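Local coordinates for protein ribose 5-phosphate isomerase (Giardia lamblia, PDB 3S5P) that probably interconverts ribose 5-phosphate and ribulose 5-phosphate in the pentose phosphate pathway, as an isomerase of the RpiB type, at residues 35-43 with 134-145; 80-89 with 123-131. All blocks are in the same frame, centred on the assembly; numbering follows the deposited sequence.

Overall arrangement
Both contacts belong to one alpha/beta sandwich, a Rossmann-like fold built on a parallel five-stranded sheet with strand order 2-1-3-5-4. Interaction 2 joins strands 81-86 and 124-128, neighbours within that sheet, while interaction 1 pairs helices 33-45 and 134-146, which lie together on one of its faces. Their centres are about 10 Å apart. Along the chain 80-89 and 123-131 both fall between 35-43 and 134-145, so interaction 2 is nested inside interaction 1, and strand 124-128 leads into helix 134-146. The two share a hydrophobic layer in which Leu-35, Leu-39 and Leu-141 meet Val-85, Leu-127 and Ile-83; the sulfate lies at the C-terminal end of the strands.

Interaction 1 (35-43 with 134-145); sequences LRMFLQQRA and PEVAASILSRFL
Arg-42 and Glu-135 form an end-on, two-pronged salt bridge at the outer margin of two packed helices: NH1 meets OE1 and NH2 meets OE2, each at 3.0 Å. Both carboxylate oxygens are approached from the syn side, and the guanidinium and carboxylate planes are 28° apart. Phe-38 lies against one face of the guanidinium, its CZ 3.5 Å from the plane, over the centre. The same ring stands nearly at right angles to the carboxylate of Glu-135. With CG anti to the backbone N (chi1 170°), it reaches the start of the other helix, where its edge meets the carbonyl oxygen of Pro-134, CE2 to O 3.3 Å. Deeper in, Leu-39 lays CD2 against the backbone of Ala-138, 3.6 Å from its CA, and its CB meets Leu-141 CD2. Leu-35 rests CD1 against both Pro-134 CA and the methyl of Ala-137. The segment axes come within 10.1 Å of each other and cross at -46°. Beneath, Leu-35 and Leu-39 rest on Val-85 of strand 81-86, Leu-141 on Ile-83 of that strand, and Ile-140 packs against helix 110-118 as well as strand 124-128.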
loop_
_atom_site.group_PDB
_atom_site.type_symbol
_atom_site.label_atom_id
_atom_site.label_comp_id
_atom_site.label_asym_id
_atom_site.label_seq_id
_atom_site.Cartn_x
_atom_site.Cartn_y
_atom_site.Cartn_z
ATOM N N LEU A 35 2.019 -18.080 -8.914
ATOM C CA LEU A 35 1.450 -17.611 -7.648
ATOM C C LEU A 35 -0.076 -17.514 -7.710
ATOM O O LEU A 35 -0.757 -18.003 -6.822
ATOM C CB LEU A 35 2.095 -16.296 -7.205
ATOM C CG LEU A 35 1.745 -15.849 -5.788
ATOM C CD1 LEU A 35 2.126 -16.917 -4.736
ATOM C CD2 LEU A 35 2.402 -14.521 -5.501
ATOM N N ARG A 36 -0.602 -16.937 -8.790
ATOM C CA ARG A 36 -2.055 -16.739 -8.924
ATOM C C ARG A 36 -2.822 -18.049 -8.793
ATOM O O ARG A 36 -3.756 -18.156 -7.978
ATOM C CB ARG A 36 -2.430 -16.061 -10.242
ATOM C CG ARG A 36 -3.826 -15.475 -10.153
ATOM C CD ARG A 36 -4.377 -14.966 -11.456
ATOM N NE ARG A 36 -4.714 -16.060 -12.360
ATOM C CZ ARG A 36 -4.118 -16.261 -13.534
ATOM N NH1 ARG A 36 -4.489 -17.284 -14.295
ATOM N NH2 ARG A 36 -3.151 -15.444 -13.953
ATOM N N MET A 37 -2.381 -19.031 -9.588
ATOM C CA MET A 37 -2.941 -20.382 -9.630
ATOM C C MET A 37 -2.840 -21.081 -8.301
ATOM O O MET A 37 -3.771 -21.762 -7.862
ATOM C CB MET A 37 -2.191 -21.230 -10.663
ATOM C CG MET A 37 -2.281 -20.694 -12.052
ATOM S SD MET A 37 -3.696 -21.425 -12.851
ATOM C CE MET A 37 -2.899 -22.863 -13.587
ATOM N N PHE A 38 -1.677 -20.928 -7.686
ATOM C CA PHE A 38 -1.411 -21.501 -6.389
ATOM C C PHE A 38 -2.403 -20.919 -5.347
ATOM O O PHE A 38 -3.067 -21.672 -4.634
ATOM C CB PHE A 38 0.060 -21.243 -6.044
ATOM C CG PHE A 38 0.420 -21.561 -4.641
ATOM C CD1 PHE A 38 0.735 -22.865 -4.272
ATOM C CD2 PHE A 38 0.462 -20.552 -3.681
ATOM C CE1 PHE A 38 1.066 -23.170 -2.971
ATOM C CE2 PHE A 38 0.800 -20.841 -2.372
ATOM C CZ PHE A 38 1.098 -22.152 -2.010
ATOM N N LEU A 39 -2.523 -19.589 -5.292
ATOM C CA LEU A 39 -3.472 -18.910 -4.384
ATOM C C LEU A 39 -4.920 -19.265 -4.718
ATOM O O LEU A 39 -5.751 -19.412 -3.814
ATOM C CB LEU A 39 -3.290 -17.379 -4.411
ATOM C CG LEU A 39 -1.907 -16.838 -4.038
ATOM C CD1 LEU A 39 -1.837 -15.369 -4.338
ATOM C CD2 LEU A 39 -1.636 -17.094 -2.573
ATOM N N GLN A 40 -5.210 -19.411 -6.010
ATOM C CA GLN A 40 -6.539 -19.902 -6.455
ATOM C C GLN A 40 -6.879 -21.279 -5.882
ATOM O O GLN A 40 -7.958 -21.449 -5.295
ATOM C CB GLN A 40 -6.663 -19.923 -7.980
ATOM C CG GLN A 40 -6.954 -18.558 -8.586
ATOM C CD GLN A 40 -6.735 -18.513 -10.097
ATOM O OE1 GLN A 40 -6.610 -17.433 -10.685
ATOM N NE2 GLN A 40 -6.695 -19.686 -10.731
ATOM N N GLN A 41 -5.957 -22.236 -6.023
ATOM C CA GLN A 41 -6.136 -23.579 -5.455
ATOM C C GLN A 41 -6.414 -23.510 -3.957
ATOM O O GLN A 41 -7.381 -24.095 -3.478
ATOM C CB GLN A 41 -4.921 -24.475 -5.735
ATOM N N ARG A 42 -5.571 -22.770 -3.234
ATOM C CA ARG A 42 -5.699 -22.606 -1.779
ATOM C C ARG A 42 -7.054 -22.018 -1.362
ATOM O O ARG A 42 -7.664 -22.484 -0.405
ATOM C CB ARG A 42 -4.562 -21.738 -1.211
ATOM C CG ARG A 42 -3.188 -22.403 -1.198
ATOM C CD ARG A 42 -3.115 -23.561 -0.206
ATOM N NE ARG A 42 -1.837 -24.276 -0.271
ATOM C CZ ARG A 42 -0.746 -23.969 0.438
ATOM N NH1 ARG A 42 -0.759 -22.942 1.275
ATOM N NH2 ARG A 42 0.368 -24.689 0.309
ATOM N N ALA A 43 -7.512 -20.990 -2.069
ATOM C CA ALA A 43 -8.827 -20.418 -1.780
ATOM C C ALA A 43 -9.982 -21.384 -2.101
ATOM O O ALA A 43 -10.954 -21.434 -1.354
ATOM C CB ALA A 43 -9.009 -19.079 -2.485
ATOM N N PRO A 134 5.543 -17.806 -1.686
ATOM C CA PRO A 134 4.214 -18.376 -1.878
ATOM C C PRO A 134 3.440 -18.697 -0.577
ATOM O O PRO A 134 2.237 -18.517 -0.536
ATOM C CB PRO A 134 4.472 -19.668 -2.686
ATOM C CG PRO A 134 5.894 -19.576 -3.166
ATOM C CD PRO A 134 6.623 -18.633 -2.269
ATOM N N GLU A 135 4.120 -19.164 0.466
ATOM C CA GLU A 135 3.424 -19.554 1.693
ATOM C C GLU A 135 3.006 -18.333 2.492
ATOM O O GLU A 135 1.946 -18.321 3.077
ATOM C CB GLU A 135 4.224 -20.560 2.546
ATOM C CG GLU A 135 4.382 -21.950 1.914
ATOM C CD GLU A 135 3.070 -22.689 1.659
ATOM O OE1 GLU A 135 2.018 -22.297 2.174
ATOM O OE2 GLU A 135 3.080 -23.696 0.934
ATOM N N VAL A 136 3.825 -17.297 2.482
ATOM C CA VAL A 136 3.459 -16.029 3.125
ATOM C C VAL A 136 2.322 -15.357 2.363
ATOM O O VAL A 136 1.421 -14.784 2.973
ATOM C CB VAL A 136 4.693 -15.086 3.267
ATOM C CG1 VAL A 136 4.313 -13.684 3.740
ATOM C CG2 VAL A 136 5.697 -15.682 4.215
ATOM N N ALA A 137 2.350 -15.431 1.034
ATOM C CA ALA A 137 1.300 -14.860 0.218
ATOM C C ALA A 137 -0.028 -15.575 0.503
ATOM O O ALA A 137 -1.071 -14.941 0.580
ATOM C CB ALA A 137 1.663 -14.969 -1.264
ATOM N N ALA A 138 0.010 -16.901 0.648
ATOM C CA ALA A 138 -1.214 -17.657 0.967
ATOM C C ALA A 138 -1.732 -17.327 2.363
ATOM O O ALA A 138 -2.931 -17.304 2.593
ATOM C CB ALA A 138 -0.990 -19.182 0.809
ATOM N N SER A 139 -0.849 -17.058 3.315
ATOM C CA SER A 139 -1.372 -16.814 4.682
ATOM C C SER A 139 -1.889 -15.395 4.828
ATOM O O SER A 139 -2.764 -15.163 5.638
ATOM C CB SER A 139 -0.383 -17.214 5.785
ATOM O OG SER A 139 0.616 -16.253 5.977
ATOM N N ILE A 140 -1.388 -14.479 3.992
ATOM C CA ILE A 140 -1.892 -13.102 3.853
ATOM C C ILE A 140 -3.287 -13.114 3.239
ATOM O O ILE A 140 -4.235 -12.473 3.768
ATOM C CB ILE A 140 -0.924 -12.230 2.976
ATOM C CG1 ILE A 140 0.406 -11.989 3.717
ATOM C CG2 ILE A 140 -1.539 -10.882 2.640
ATOM C CD1 ILE A 140 1.477 -11.342 2.863
ATOM N N LEU A 141 -3.409 -13.834 2.123
ATOM C CA LEU A 141 -4.664 -14.031 1.460
ATOM C C LEU A 141 -5.696 -14.618 2.429
ATOM O O LEU A 141 -6.831 -14.150 2.513
ATOM C CB LEU A 141 -4.490 -15.002 0.274
ATOM C CG LEU A 141 -5.823 -15.398 -0.383
ATOM C CD1 LEU A 141 -6.533 -14.173 -1.010
ATOM C CD2 LEU A 141 -5.693 -16.534 -1.396
ATOM N N SER A 142 -5.329 -15.707 3.104
ATOM C CA SER A 142 -6.284 -16.363 4.003
ATOM C C SER A 142 -6.774 -15.411 5.118
ATOM O O SER A 142 -7.955 -15.414 5.484
ATOM C CB SER A 142 -5.683 -17.661 4.560
ATOM O OG SER A 142 -6.021 -17.829 5.915
ATOM N N ARG A 143 -5.884 -14.585 5.655
ATOM C CA ARG A 143 -6.287 -13.603 6.678
ATOM C C ARG A 143 -7.114 -12.461 6.065
ATOM O O ARG A 143 -8.104 -12.019 6.647
ATOM C CB ARG A 143 -5.076 -13.070 7.430
ATOM C CG ARG A 143 -5.387 -12.025 8.482
ATOM C CD ARG A 143 -6.139 -12.602 9.661
ATOM N NE ARG A 143 -5.473 -13.825 10.058
ATOM C CZ ARG A 143 -4.461 -13.889 10.916
ATOM N NH1 ARG A 143 -3.988 -12.785 11.522
ATOM N NH2 ARG A 143 -3.940 -15.074 11.186
ATOM N N PHE A 144 -6.743 -12.031 4.862
ATOM C CA PHE A 144 -7.532 -11.032 4.117
ATOM C C PHE A 144 -8.989 -11.530 3.894
ATOM O O PHE A 144 -9.954 -10.770 4.047
ATOM C CB PHE A 144 -6.826 -10.712 2.780
ATOM C CG PHE A 144 -7.444 -9.577 1.990
ATOM C CD1 PHE A 144 -7.040 -8.258 2.192
ATOM C CD2 PHE A 144 -8.383 -9.831 0.987
ATOM C CE1 PHE A 144 -7.565 -7.204 1.439
ATOM C CE2 PHE A 144 -8.925 -8.753 0.218
ATOM C CZ PHE A 144 -8.508 -7.440 0.466
ATOM N N LEU A 145 -9.156 -12.810 3.558
ATOM C CA LEU A 145 -10.487 -13.303 3.159
ATOM C C LEU A 145 -11.388 -13.572 4.357
ATOM O O LEU A 145 -12.621 -13.554 4.235
ATOM C CB LEU A 145 -10.363 -14.545 2.269
ATOM C CG LEU A 145 -9.720 -14.427 0.875
ATOM C CD1 LEU A 145 -9.795 -15.803 0.157
ATOM C CD2 LEU A 145 -10.317 -13.313 -0.020
#

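Interaction 2 (80-89 with 123-131); sequences DCCILVCGTG and NALALGGRT. With SO4 (sulfate ion), chain C.
Arg-130 runs along the backbone of Gly-87 just beyond the ends of two parallel strands. Its CB is 3.2 Å from Gly-87 O, CG stays beside the same oxygen at 3.5 Å, and CD and NE pass on to Gly-87 CA, which lies at the edge of the guanidinium, in its plane. The chain is extended from CG to NE, which carries it past the glycine, and Arg-130 N donates to Gly-87 O. Upstream, Cys-82, Leu-84 and Cys-86 each use N and O: their N-H groups go to the carbonyls of Asn-123, Leu-125 and Leu-127, and their carbonyls take the N-H of Leu-125, Leu-127 and Gly-129, the last leading into the turn. Ile-83 sets CD1 against Leu-125 CB at 3.8 Å, and its CG2 lies beside Leu-127 CD1.

A sulfate, probably from the crystallisation liquor, sits on the loop after strand 81-86: Thr-88 N gives O2 a 2.9 Å bond, Gly-87 N and Gly-89 N add weak ones, and Gly-91 N and Ile-92 N of helix 90-97 bond it too. The site, with Cys-86 CB 3.4 Å from sulfate O3, is consistent with the anion hole that steadies the enediolate intermediate in RpiB relatives, where the cysteine at this position probably acts as base. Strand 23-28 flanks 81-86, helices 33-45 and 134-146 cover the Ile-83 and Leu-127 face, and Tyr-111 of the second subunit packs on Arg-130.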
loop_
_atom_site.group_PDB
_atom_site.type_symbol
_atom_site.label_atom_id
_atom_site.label_comp_id
_atom_site.label_asym_id
_atom_site.label_seq_id
_atom_site.Cartn_x
_atom_site.Cartn_y
_atom_site.Cartn_z
ATOM N N ASP A 80 -16.722 -10.194 -4.498
ATOM C CA ASP A 80 -16.693 -9.495 -3.197
ATOM C C ASP A 80 -15.391 -8.733 -3.066
ATOM O O ASP A 80 -15.371 -7.630 -2.547
ATOM C CB ASP A 80 -16.870 -10.468 -2.031
ATOM C CG ASP A 80 -18.266 -11.082 -1.998
ATOM O OD1 ASP A 80 -19.245 -10.336 -1.740
ATOM O OD2 ASP A 80 -18.396 -12.305 -2.228
ATOM N N CYS A 81 -14.306 -9.330 -3.555
ATOM C CA CYS A 81 -12.977 -8.670 -3.546
ATOM C C CYS A 81 -12.170 -9.242 -4.688
ATOM O O CYS A 81 -12.592 -10.245 -5.304
ATOM C CB CYS A 81 -12.238 -8.927 -2.239
ATOM S SG CYS A 81 -11.995 -10.702 -1.938
ATOM N N CYS A 82 -11.022 -8.618 -4.964
ATOM C CA CYS A 82 -10.126 -9.110 -6.003
ATOM C C CYS A 82 -8.705 -9.202 -5.495
ATOM O O CYS A 82 -8.255 -8.376 -4.688
ATOM C CB CYS A 82 -10.208 -8.271 -7.278
ATOM S SG CYS A 82 -9.613 -6.564 -7.097
ATOM N N ILE A 83 -8.005 -10.244 -5.930
ATOM C CA ILE A 83 -6.626 -10.464 -5.524
ATOM C C ILE A 83 -5.763 -10.218 -6.750
ATOM O O ILE A 83 -6.012 -10.796 -7.787
ATOM C CB ILE A 83 -6.399 -11.905 -5.049
ATOM C CG1 ILE A 83 -7.527 -12.341 -4.104
ATOM C CG2 ILE A 83 -4.942 -12.071 -4.473
ATOM C CD1 ILE A 83 -7.732 -11.392 -2.848
ATOM N N LEU A 84 -4.744 -9.371 -6.602
ATOM C CA LEU A 84 -3.930 -8.967 -7.713
ATOM C C LEU A 84 -2.450 -9.301 -7.499
ATOM O O LEU A 84 -1.776 -8.690 -6.672
ATOM C CB LEU A 84 -4.125 -7.478 -7.950
ATOM C CG LEU A 84 -5.540 -6.965 -8.159
ATOM C CD1 LEU A 84 -5.498 -5.463 -8.056
ATOM C CD2 LEU A 84 -6.124 -7.413 -9.494
ATOM N N VAL A 85 -1.968 -10.289 -8.253
ATOM C CA VAL A 85 -0.577 -10.735 -8.215
ATOM C C VAL A 85 0.247 -9.949 -9.234
ATOM O O VAL A 85 0.019 -9.991 -10.445
ATOM C CB VAL A 85 -0.482 -12.250 -8.451
ATOM C CG1 VAL A 85 0.944 -12.771 -8.215
ATOM C CG2 VAL A 85 -1.495 -12.979 -7.537
ATOM N N CYS A 86 1.215 -9.222 -8.706
ATOM C CA CYS A 86 2.014 -8.268 -9.471
ATOM C C CYS A 86 3.536 -8.541 -9.293
ATOM O O CYS A 86 3.933 -9.572 -8.734
ATOM C CB CYS A 86 1.669 -6.869 -8.933
ATOM S SG CYS A 86 -0.108 -6.600 -8.352
ATOM N N GLY A 87 4.384 -7.621 -9.752
ATOM C CA GLY A 87 5.825 -7.730 -9.523
ATOM C C GLY A 87 6.123 -7.418 -8.054
ATOM O O GLY A 87 6.495 -8.304 -7.296
ATOM N N THR A 88 5.947 -6.156 -7.668
ATOM C CA THR A 88 6.054 -5.710 -6.274
ATOM C C THR A 88 4.672 -5.477 -5.670
ATOM O O THR A 88 4.480 -5.588 -4.465
ATOM C CB THR A 88 6.845 -4.390 -6.169
ATOM O OG1 THR A 88 6.103 -3.350 -6.834
ATOM C CG2 THR A 88 8.249 -4.539 -6.828
ATOM N N GLY A 89 3.704 -5.148 -6.500
ATOM C CA GLY A 89 2.375 -4.788 -5.987
ATOM C C GLY A 89 2.217 -3.287 -5.941
ATOM O O GLY A 89 1.110 -2.781 -5.895
ATOM N N ASN A 123 -11.056 -3.884 -0.489
ATOM C CA ASN A 123 -11.720 -4.876 -1.306
ATOM C C ASN A 123 -10.794 -5.376 -2.420
ATOM O O ASN A 123 -11.234 -6.063 -3.315
ATOM C CB ASN A 123 -13.059 -4.321 -1.890
ATOM C CG ASN A 123 -12.897 -2.965 -2.549
ATOM O OD1 ASN A 123 -11.784 -2.488 -2.738
ATOM N ND2 ASN A 123 -14.009 -2.336 -2.900
ATOM N N ALA A 124 -9.519 -4.979 -2.385
ATOM C CA ALA A 124 -8.521 -5.495 -3.319
ATOM C C ALA A 124 -7.271 -5.772 -2.526
ATOM O O ALA A 124 -6.898 -4.979 -1.661
ATOM C CB ALA A 124 -8.237 -4.495 -4.429
ATOM N N LEU A 125 -6.639 -6.910 -2.785
ATOM C CA LEU A 125 -5.377 -7.222 -2.155
ATOM C C LEU A 125 -4.322 -7.236 -3.259
ATOM O O LEU A 125 -4.506 -7.915 -4.278
ATOM C CB LEU A 125 -5.460 -8.606 -1.498
ATOM C CG LEU A 125 -4.152 -9.192 -0.929
ATOM C CD1 LEU A 125 -3.620 -8.328 0.229
ATOM C CD2 LEU A 125 -4.334 -10.637 -0.459
ATOM N N ALA A 126 -3.233 -6.498 -3.073
ATOM C CA ALA A 126 -2.100 -6.582 -3.994
ATOM C C ALA A 126 -0.996 -7.405 -3.380
ATOM O O ALA A 126 -0.641 -7.194 -2.223
ATOM C CB ALA A 126 -1.584 -5.209 -4.353
ATOM N N LEU A 127 -0.455 -8.343 -4.151
ATOM C CA LEU A 127 0.691 -9.117 -3.715
ATOM C C LEU A 127 1.859 -9.018 -4.713
ATOM O O LEU A 127 1.653 -8.988 -5.912
ATOM C CB LEU A 127 0.297 -10.574 -3.519
ATOM C CG LEU A 127 -0.729 -10.893 -2.431
ATOM C CD1 LEU A 127 -1.266 -12.266 -2.657
ATOM C CD2 LEU A 127 -0.106 -10.763 -1.013
ATOM N N GLY A 128 3.080 -8.965 -4.212
ATOM C CA GLY A 128 4.256 -8.879 -5.069
ATOM C C GLY A 128 4.860 -10.260 -5.226
ATOM O O GLY A 128 5.507 -10.745 -4.301
ATOM N N GLY A 129 4.652 -10.893 -6.387
ATOM C CA GLY A 129 5.241 -12.219 -6.692
ATOM C C GLY A 129 6.770 -12.225 -6.621
ATOM O O GLY A 129 7.387 -13.247 -6.317
ATOM N N ARG A 130 7.387 -11.080 -6.906
ATOM C CA ARG A 130 8.851 -10.969 -6.876
ATOM C C ARG A 130 9.368 -10.731 -5.453
ATOM O O ARG A 130 10.561 -10.837 -5.208
ATOM C CB ARG A 130 9.316 -9.792 -7.730
ATOM C CG ARG A 130 9.043 -9.859 -9.209
ATOM C CD ARG A 130 9.692 -8.619 -9.866
ATOM N NE ARG A 130 9.339 -8.436 -11.277
ATOM C CZ ARG A 130 10.198 -8.582 -12.289
ATOM N NH1 ARG A 130 11.471 -8.912 -12.063
ATOM N NH2 ARG A 130 9.787 -8.394 -13.541
ATOM N N THR A 131 8.475 -10.370 -4.533
ATOM C CA THR A 131 8.906 -9.929 -3.186
ATOM C C THR A 131 8.364 -10.814 -2.071
ATOM O O THR A 131 8.901 -10.821 -0.973
ATOM C CB THR A 131 8.486 -8.465 -2.879
ATOM O OG1 THR A 131 7.053 -8.334 -2.950
ATOM C CG2 THR A 131 9.171 -7.487 -3.835
HETATM S S SO4 C . 3.903 -3.429 -10.026
HETATM O O1 SO4 C . 4.719 -2.200 -9.864
HETATM O O2 SO4 C . 4.820 -4.571 -9.873
HETATM O O3 SO4 C . 2.737 -3.694 -9.151
HETATM O O4 SO4 C . 3.326 -3.362 -11.380
HETATM O O HOH W 1 6.158 -6.070 -2.598
#